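Superoxide dismutase [Fe] (Sulfolobus solfataricus, PDB 1WB7) disposes of toxic superoxide radicals in the cell, converting them to hydrogen peroxide and oxygen at one iron ion per subunit of a homotetramer. Local coordinates at residues A[12-15]-A[16-20]; A[53-57]-A[58-62]; A[65-68]-A[69-73]. The protein carries 1 engineered substitution. One frame throughout, in Å; residues are numbered along the deposited sequence.

Contact 1: A[12-15]-A[16-20]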
loop_
_atom_site.group_PDB
_atom_site.type_symbol
_atom_site.label_atom_id
_atom_site.label_comp_id
_atom_site.label_asym_id
_atom_site.label_seq_id
_atom_site.Cartn_x
_atom_site.Cartn_y
_atom_site.Cartn_z
ATOM N N PRO A 12 -26.461 5.998 5.724
ATOM C CA PRO A 12 -27.727 5.667 5.068
ATOM C C PRO A 12 -28.465 4.632 5.899
ATOM O O PRO A 12 -27.846 3.860 6.629
ATOM C CB PRO A 12 -27.276 5.108 3.729
ATOM C CG PRO A 12 -26.025 4.359 4.112
ATOM C CD PRO A 12 -25.328 5.347 5.040
ATOM N N PRO A 13 -29.801 4.615 5.825
ATOM C CA PRO A 13 -30.532 3.619 6.610
ATOM C C PRO A 13 -30.310 2.246 5.993
ATOM O O PRO A 13 -30.080 2.133 4.787
ATOM C CB PRO A 13 -31.984 4.086 6.492
ATOM C CG PRO A 13 -32.015 4.731 5.134
ATOM C CD PRO A 13 -30.731 5.531 5.138
ATOM N N LEU A 14 -30.362 1.211 6.822
ATOM C CA LEU A 14 -30.182 -0.154 6.350
ATOM C C LEU A 14 -31.392 -0.455 5.458
ATOM O O LEU A 14 -32.503 -0.037 5.763
ATOM C CB LEU A 14 -30.128 -1.100 7.552
ATOM C CG LEU A 14 -29.371 -2.418 7.406
ATOM C CD1 LEU A 14 -27.960 -2.161 6.886
ATOM C CD2 LEU A 14 -29.333 -3.113 8.760
ATOM N N PRO A 15 -31.194 -1.173 4.341
ATOM C CA PRO A 15 -32.300 -1.495 3.426
ATOM C C PRO A 15 -33.229 -2.600 3.915
ATOM O O PRO A 15 -34.247 -2.890 3.282
ATOM C CB PRO A 15 -31.584 -1.911 2.137
ATOM C CG PRO A 15 -30.165 -1.389 2.308
ATOM C CD PRO A 15 -29.910 -1.596 3.763
ATOM N N TYR A 16 -32.873 -3.220 5.034
ATOM C CA TYR A 16 -33.658 -4.312 5.590
ATOM C C TYR A 16 -33.357 -4.456 7.070
ATOM O O TYR A 16 -32.524 -3.732 7.616
ATOM C CB TYR A 16 -33.316 -5.612 4.854
ATOM C CG TYR A 16 -31.875 -5.667 4.386
ATOM C CD1 TYR A 16 -30.824 -5.786 5.300
ATOM C CD2 TYR A 16 -31.559 -5.530 3.030
ATOM C CE1 TYR A 16 -29.492 -5.759 4.876
ATOM C CE2 TYR A 16 -30.233 -5.501 2.597
ATOM C CZ TYR A 16 -29.209 -5.611 3.527
ATOM O OH TYR A 16 -27.901 -5.540 3.105
ATOM N N LYS A 17 -34.046 -5.385 7.719
ATOM C CA LYS A 17 -33.847 -5.638 9.137
ATOM C C LYS A 17 -32.465 -6.261 9.274
ATOM O O LYS A 17 -31.939 -6.810 8.307
ATOM C CB LYS A 17 -34.912 -6.605 9.658
ATOM C CG LYS A 17 -36.355 -6.254 9.280
ATOM C CD LYS A 17 -36.837 -7.028 8.033
ATOM C CE LYS A 17 -36.188 -6.531 6.735
ATOM N NZ LYS A 17 -36.507 -7.361 5.533
ATOM N N ILE A 18 -31.883 -6.193 10.469
ATOM C CA ILE A 18 -30.549 -6.743 10.686
ATOM C C ILE A 18 -30.468 -8.269 10.578
ATOM O O ILE A 18 -29.378 -8.828 10.437
ATOM C CB ILE A 18 -29.974 -6.315 12.058
ATOM C CG1 ILE A 18 -30.858 -6.844 13.187
ATOM C CG2 ILE A 18 -29.860 -4.798 12.122
ATOM C CD1 ILE A 18 -30.295 -6.581 14.574
ATOM N N ASP A 19 -31.611 -8.941 10.631
ATOM C CA ASP A 19 -31.634 -10.398 10.536
ATOM C C ASP A 19 -32.094 -10.880 9.162
ATOM O O ASP A 19 -32.167 -12.083 8.905
ATOM C CB ASP A 19 -32.557 -10.966 11.613
ATOM C CG ASP A 19 -34.001 -10.513 11.445
ATOM O OD1 ASP A 19 -34.255 -9.576 10.654
ATOM O OD2 ASP A 19 -34.881 -11.094 12.117
ATOM N N ALA A 20 -32.391 -9.937 8.276
ATOM C CA ALA A 20 -32.871 -10.267 6.942
ATOM C C ALA A 20 -31.928 -11.139 6.127
ATOM O O ALA A 20 -32.367 -11.840 5.219
ATOM C CB ALA A 20 -33.177 -8.983 6.171
#
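The Y16 ring has the pyrrolidine of P15 lying on one face: P15 CD stands 4.1 Å from the centroid of the Y16 ring and 12° off its normal, a CH-pi contact between neighbours in the loop that leads into the helical hairpin of this Fe/Mn superoxide dismutase. P15 CB adds a touch at Y16 CD2, 3.7 Å away. Y16 chi1 is only 32°, well short of a staggered value, and that turn keeps the ring beside the proline, the two side chains pointing the same way. L14 comes to the ring obliquely, its CG 4.2 Å from Y16 CE1; CG and CD2 each lie 3.4 Å from Y16 O.

The ring's hydroxyl is tied down elsewhere, hydrogen-bonded to the carbonyl of W88 on helix 67-89, a helix that L14 and P15 also touch through W88. L14 in addition packs on I30 and Y34 of helix 27-57, so the loop is laid against both arms of the hairpin.

Past Y16 the chain folds into a type I beta turn, K17 to A20, closed by A20 N to K17 O at 3.2 Å. The turn presents I18 to L14 roughly at a right angle, with I18 CG2 3.8 Å from L14 CD2.

Contact 2: A[53-57]-A[58-62]; sequences EKVVK and GDLQT
K57 and D59 both set CG beside the backbone N and anti to the carbonyl carbon, and the K57 chain then bends at chi3 (60°), which folds its end back toward the aspartate. K57 NZ and D59 OD2 form a salt bridge at 3.5 Å, a loose one; K57 CE lies nearer, 3.2 Å from the same oxygen D59 OD2, so the carboxylate meets the flank of the lysine's end as much as its charge. L60 has the same choice of first torsion, and its CG comes down on the start of the K54 side chain, 3.6 Å from K54 CB. From there L60 CD1 reaches on to V55 CG2.

At the helix end K54 O gathers three N-H groups, those of G58, D59 and L60. The first two bonds are weak and badly bent; the third, L60 N to K54 O at 3.1 Å, is the straightest (159°), although its donor sits well above the carbonyl plane. G58 N makes another weak bond to V55 O. A water donates to V55 O and to L60 O, 2.7 Å from each, and so links the last helical turn to the loop that leaves it.

The carbonyls of V55 and V56 also take hydrogen bonds from R118 of the second subunit, while L60 packs on G63 of the third.

G58, with phi at 93°, is the first residue to leave the helix, and having no CB it avoids a collision with K57 O. Positive phi at this glycine, with D59 N turned back to K54 O and G58 N to V55 O, makes a Schellman motif, a common C-cap for a helix such as 27-57, though both of its defining bonds are weak here.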
loop_
_atom_site.group_PDB
_atom_site.type_symbol
_atom_site.label_atom_id
_atom_site.label_comp_id
_atom_site.label_asym_id
_atom_site.label_seq_id
_atom_site.Cartn_x
_atom_site.Cartn_y
_atom_site.Cartn_z
ATOM N N GLU A 53 -11.296 21.537 7.438
ATOM C CA GLU A 53 -11.883 22.865 7.286
ATOM C C GLU A 53 -11.035 23.866 8.066
ATOM O O GLU A 53 -10.774 24.972 7.599
ATOM C CB GLU A 53 -13.316 22.893 7.823
ATOM C CG GLU A 53 -14.292 21.984 7.105
ATOM C CD GLU A 53 -15.671 22.017 7.741
ATOM O OE1 GLU A 53 -15.754 22.288 8.961
ATOM O OE2 GLU A 53 -16.668 21.759 7.033
ATOM N N LYS A 54 -10.606 23.470 9.261
ATOM C CA LYS A 54 -9.784 24.341 10.088
ATOM C C LYS A 54 -8.434 24.617 9.425
ATOM O O LYS A 54 -7.879 25.707 9.566
ATOM C CB LYS A 54 -9.579 23.727 11.474
ATOM C CG LYS A 54 -10.815 23.780 12.375
ATOM C CD LYS A 54 -10.466 23.264 13.771
ATOM C CE LYS A 54 -11.646 23.332 14.736
ATOM N NZ LYS A 54 -12.709 22.327 14.430
ATOM N N VAL A 55 -7.900 23.633 8.706
ATOM C CA VAL A 55 -6.632 23.834 8.007
ATOM C C VAL A 55 -6.857 24.864 6.909
ATOM O O VAL A 55 -6.069 25.790 6.741
ATOM C CB VAL A 55 -6.114 22.533 7.343
ATOM C CG1 VAL A 55 -4.929 22.853 6.442
ATOM C CG2 VAL A 55 -5.700 21.528 8.403
ATOM N N VAL A 56 -7.945 24.690 6.162
ATOM C CA VAL A 56 -8.292 25.595 5.070
ATOM C C VAL A 56 -8.541 27.023 5.560
ATOM O O VAL A 56 -8.035 27.982 4.979
ATOM C CB VAL A 56 -9.550 25.097 4.325
ATOM C CG1 VAL A 56 -10.005 26.143 3.301
ATOM C CG2 VAL A 56 -9.254 23.766 3.640
ATOM N N LYS A 57 -9.321 27.153 6.631
ATOM C CA LYS A 57 -9.641 28.456 7.206
ATOM C C LYS A 57 -8.435 29.076 7.902
ATOM O O LYS A 57 -8.379 30.288 8.109
ATOM C CB LYS A 57 -10.807 28.321 8.193
ATOM C CG LYS A 57 -12.167 28.253 7.505
ATOM C CD LYS A 57 -13.192 27.474 8.317
ATOM C CE LYS A 57 -13.442 28.085 9.678
ATOM N NZ LYS A 57 -14.208 27.131 10.536
ATOM N N GLY A 58 -7.465 28.244 8.259
ATOM C CA GLY A 58 -6.287 28.760 8.921
ATOM C C GLY A 58 -6.384 28.731 10.433
ATOM O O GLY A 58 -5.496 29.235 11.115
ATOM N N ASP A 59 -7.455 28.155 10.967
ATOM C CA ASP A 59 -7.608 28.078 12.414
ATOM C C ASP A 59 -6.564 27.111 12.962
ATOM O O ASP A 59 -6.205 27.161 14.136
ATOM C CB ASP A 59 -9.026 27.640 12.778
ATOM C CG ASP A 59 -10.065 28.661 12.351
ATOM O OD1 ASP A 59 -9.799 29.869 12.515
ATOM O OD2 ASP A 59 -11.144 28.266 11.860
ATOM N N LEU A 60 -6.094 26.222 12.094
ATOM C CA LEU A 60 -5.034 25.284 12.437
ATOM C C LEU A 60 -3.892 25.781 11.573
ATOM O O LEU A 60 -3.936 25.636 10.355
ATOM C CB LEU A 60 -5.388 23.858 12.022
ATOM C CG LEU A 60 -6.325 23.047 12.914
ATOM C CD1 LEU A 60 -6.649 21.721 12.235
ATOM C CD2 LEU A 60 -5.664 22.819 14.266
ATOM N N GLN A 61 -2.883 26.388 12.183
ATOM C CA GLN A 61 -1.772 26.894 11.397
ATOM C C GLN A 61 -0.631 25.907 11.224
ATOM O O GLN A 61 -0.639 24.816 11.793
ATOM C CB GLN A 61 -1.243 28.202 11.984
ATOM C CG GLN A 61 -1.055 28.206 13.479
ATOM C CD GLN A 61 -1.848 29.322 14.148
ATOM O OE1 GLN A 61 -1.615 29.657 15.308
ATOM N NE2 GLN A 61 -2.797 29.894 13.414
ATOM N N THR A 62 0.337 26.302 10.407
ATOM C CA THR A 62 1.504 25.483 10.127
ATOM C C THR A 62 2.072 24.908 11.414
ATOM O O THR A 62 2.285 25.635 12.382
ATOM C CB THR A 62 2.597 26.321 9.441
ATOM O OG1 THR A 62 2.027 27.015 8.327
ATOM C CG2 THR A 62 3.733 25.431 8.951
HETATM O O HOH W 1 -3.654 26.273 7.736
#

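Contact 3: A[65-68]-A[69-73]; sequences YDIQ and GIIRG
I70 reaches back across the first turn of helix 67-89, the second arm of the alpha-hairpin, to the residues that lead into it. Its CB sits 3.6 Å from I67 O. CG1, turned to the side of CB remote from the carbonyl carbon (chi1 -65°), passes 4.1 Å from D66 O, and the extended chi2 (169°) carries CD1 out to the tip, where it meets Y65 CB at 4.1 Å. The isoleucine therefore lies along the helix start, joining it to Y65 ahead of it; both side chains also rest on R51 and V55 of helix 27-57.

D66 holds the N-cap position, yet its carboxylate makes no capping bond: it turns to R51 of the third subunit in a salt bridge. Q68 NE2 hydrogen-bonds S129 and T151 of the second subunit, and R72 forms a salt bridge with E153 of the fourth, so this helix start is also a subunit junction.

In the backbone, D66 O accepts G69 N at 2.8 Å, from above the carbonyl plane, and I70 N more weakly. I67 and I71, one turn apart, lie side by side and point the same way, their CG1 atoms 3.9 Å apart. R72 CB presses on Q68 O, whose hydrogen bond comes from R72 N. Straightest of the turn's bonds is I71 N to I67 O, 2.8 Å long and nearly linear at 176°.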
loop_
_atom_site.group_PDB
_atom_site.type_symbol
_atom_site.label_atom_id
_atom_site.label_comp_id
_atom_site.label_asym_id
_atom_site.label_seq_id
_atom_site.Cartn_x
_atom_site.Cartn_y
_atom_site.Cartn_z
ATOM N N TYR A 65 -0.738 20.474 12.394
ATOM C CA TYR A 65 -1.401 19.391 11.686
ATOM C C TYR A 65 -0.425 18.740 10.719
ATOM O O TYR A 65 0.561 19.347 10.312
ATOM C CB TYR A 65 -2.618 19.919 10.911
ATOM C CG TYR A 65 -2.260 20.842 9.768
ATOM C CD1 TYR A 65 -2.071 20.347 8.477
ATOM C CD2 TYR A 65 -2.095 22.213 9.980
ATOM C CE1 TYR A 65 -1.727 21.198 7.420
ATOM C CE2 TYR A 65 -1.752 23.069 8.942
ATOM C CZ TYR A 65 -1.568 22.557 7.662
ATOM O OH TYR A 65 -1.218 23.407 6.633
ATOM N N ASP A 66 -0.707 17.496 10.361
ATOM C CA ASP A 66 0.128 16.767 9.427
ATOM C C ASP A 66 -0.838 16.344 8.341
ATOM O O ASP A 66 -1.590 15.379 8.489
ATOM C CB ASP A 66 0.758 15.581 10.141
ATOM C CG ASP A 66 1.565 16.011 11.346
ATOM O OD1 ASP A 66 2.753 16.334 11.186
ATOM O OD2 ASP A 66 1.000 16.053 12.457
ATOM N N ILE A 67 -0.815 17.107 7.254
ATOM C CA ILE A 67 -1.718 16.915 6.133
ATOM C C ILE A 67 -1.875 15.483 5.605
ATOM O O ILE A 67 -2.990 15.062 5.288
ATOM C CB ILE A 67 -1.348 17.897 4.988
ATOM C CG1 ILE A 67 -2.511 17.997 4.004
ATOM C CG2 ILE A 67 -0.057 17.467 4.311
ATOM C CD1 ILE A 67 -3.764 18.589 4.622
ATOM N N GLN A 68 -0.790 14.722 5.519
ATOM C CA GLN A 68 -0.916 13.351 5.032
ATOM C C GLN A 68 -1.778 12.503 5.968
ATOM O O GLN A 68 -2.443 11.559 5.528
ATOM C CB GLN A 68 0.461 12.708 4.849
ATOM C CG GLN A 68 1.076 12.982 3.485
ATOM C CD GLN A 68 0.214 12.446 2.342
ATOM O OE1 GLN A 68 -0.129 11.262 2.316
ATOM N NE2 GLN A 68 -0.132 13.314 1.394
ATOM N N GLY A 69 -1.769 12.841 7.255
ATOM C CA GLY A 69 -2.576 12.098 8.201
ATOM C C GLY A 69 -4.048 12.392 7.971
ATOM O O GLY A 69 -4.893 11.497 8.067
ATOM N N ILE A 70 -4.360 13.650 7.661
ATOM C CA ILE A 70 -5.744 14.049 7.418
ATOM C C ILE A 70 -6.248 13.484 6.088
ATOM O O ILE A 70 -7.301 12.853 6.031
ATOM C CB ILE A 70 -5.883 15.597 7.405
ATOM C CG1 ILE A 70 -5.555 16.156 8.794
ATOM C CG2 ILE A 70 -7.307 16.001 7.006
ATOM C CD1 ILE A 70 -5.412 17.664 8.830
ATOM N N ILE A 71 -5.474 13.706 5.028
ATOM C CA ILE A 71 -5.824 13.241 3.690
ATOM C C ILE A 71 -5.953 11.723 3.594
ATOM O O ILE A 71 -6.905 11.206 3.012
ATOM C CB ILE A 71 -4.784 13.733 2.656
ATOM C CG1 ILE A 71 -4.847 15.262 2.550
ATOM C CG2 ILE A 71 -5.039 13.094 1.297
ATOM C CD1 ILE A 71 -6.191 15.792 2.084
ATOM N N ARG A 72 -5.003 11.001 4.173
ATOM C CA ARG A 72 -5.060 9.548 4.119
ATOM C C ARG A 72 -6.171 9.018 5.035
ATOM O O ARG A 72 -6.794 7.993 4.745
ATOM C CB ARG A 72 -3.703 8.963 4.507
ATOM C CG ARG A 72 -3.487 7.555 4.012
ATOM C CD ARG A 72 -2.050 7.350 3.557
ATOM N NE ARG A 72 -1.842 5.975 3.121
ATOM C CZ ARG A 72 -1.885 4.929 3.936
ATOM N NH1 ARG A 72 -2.121 5.112 5.229
ATOM N NH2 ARG A 72 -1.717 3.701 3.461
ATOM N N GLY A 73 -6.424 9.718 6.137
ATOM C CA GLY A 73 -7.485 9.305 7.040
ATOM C C GLY A 73 -8.822 9.507 6.342
ATOM O O GLY A 73 -9.794 8.777 6.572
#

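In the fold
The three contacts follow one another along the chain and all belong to the alpha-hairpin domain. Contact 1 is in the loop before helix 27-57, contact 2 ends that helix, and contact 3 starts helix 67-89, the returning arm. Contacts 2 and 3 have centres 13 Å apart and touch: V55 CG1 packs on Y65 CZ at 3.6 Å, closing the hairpin's far tip, where both meet the second and third subunits. Contact 1 lies at the other end, its centre 39 Å from contact 2 and 33 Å from contact 3, with the L14 side chain about 8 Å from those of the iron ligands H33 and H84. The hairpin thus spans from metal site to tetramer interface.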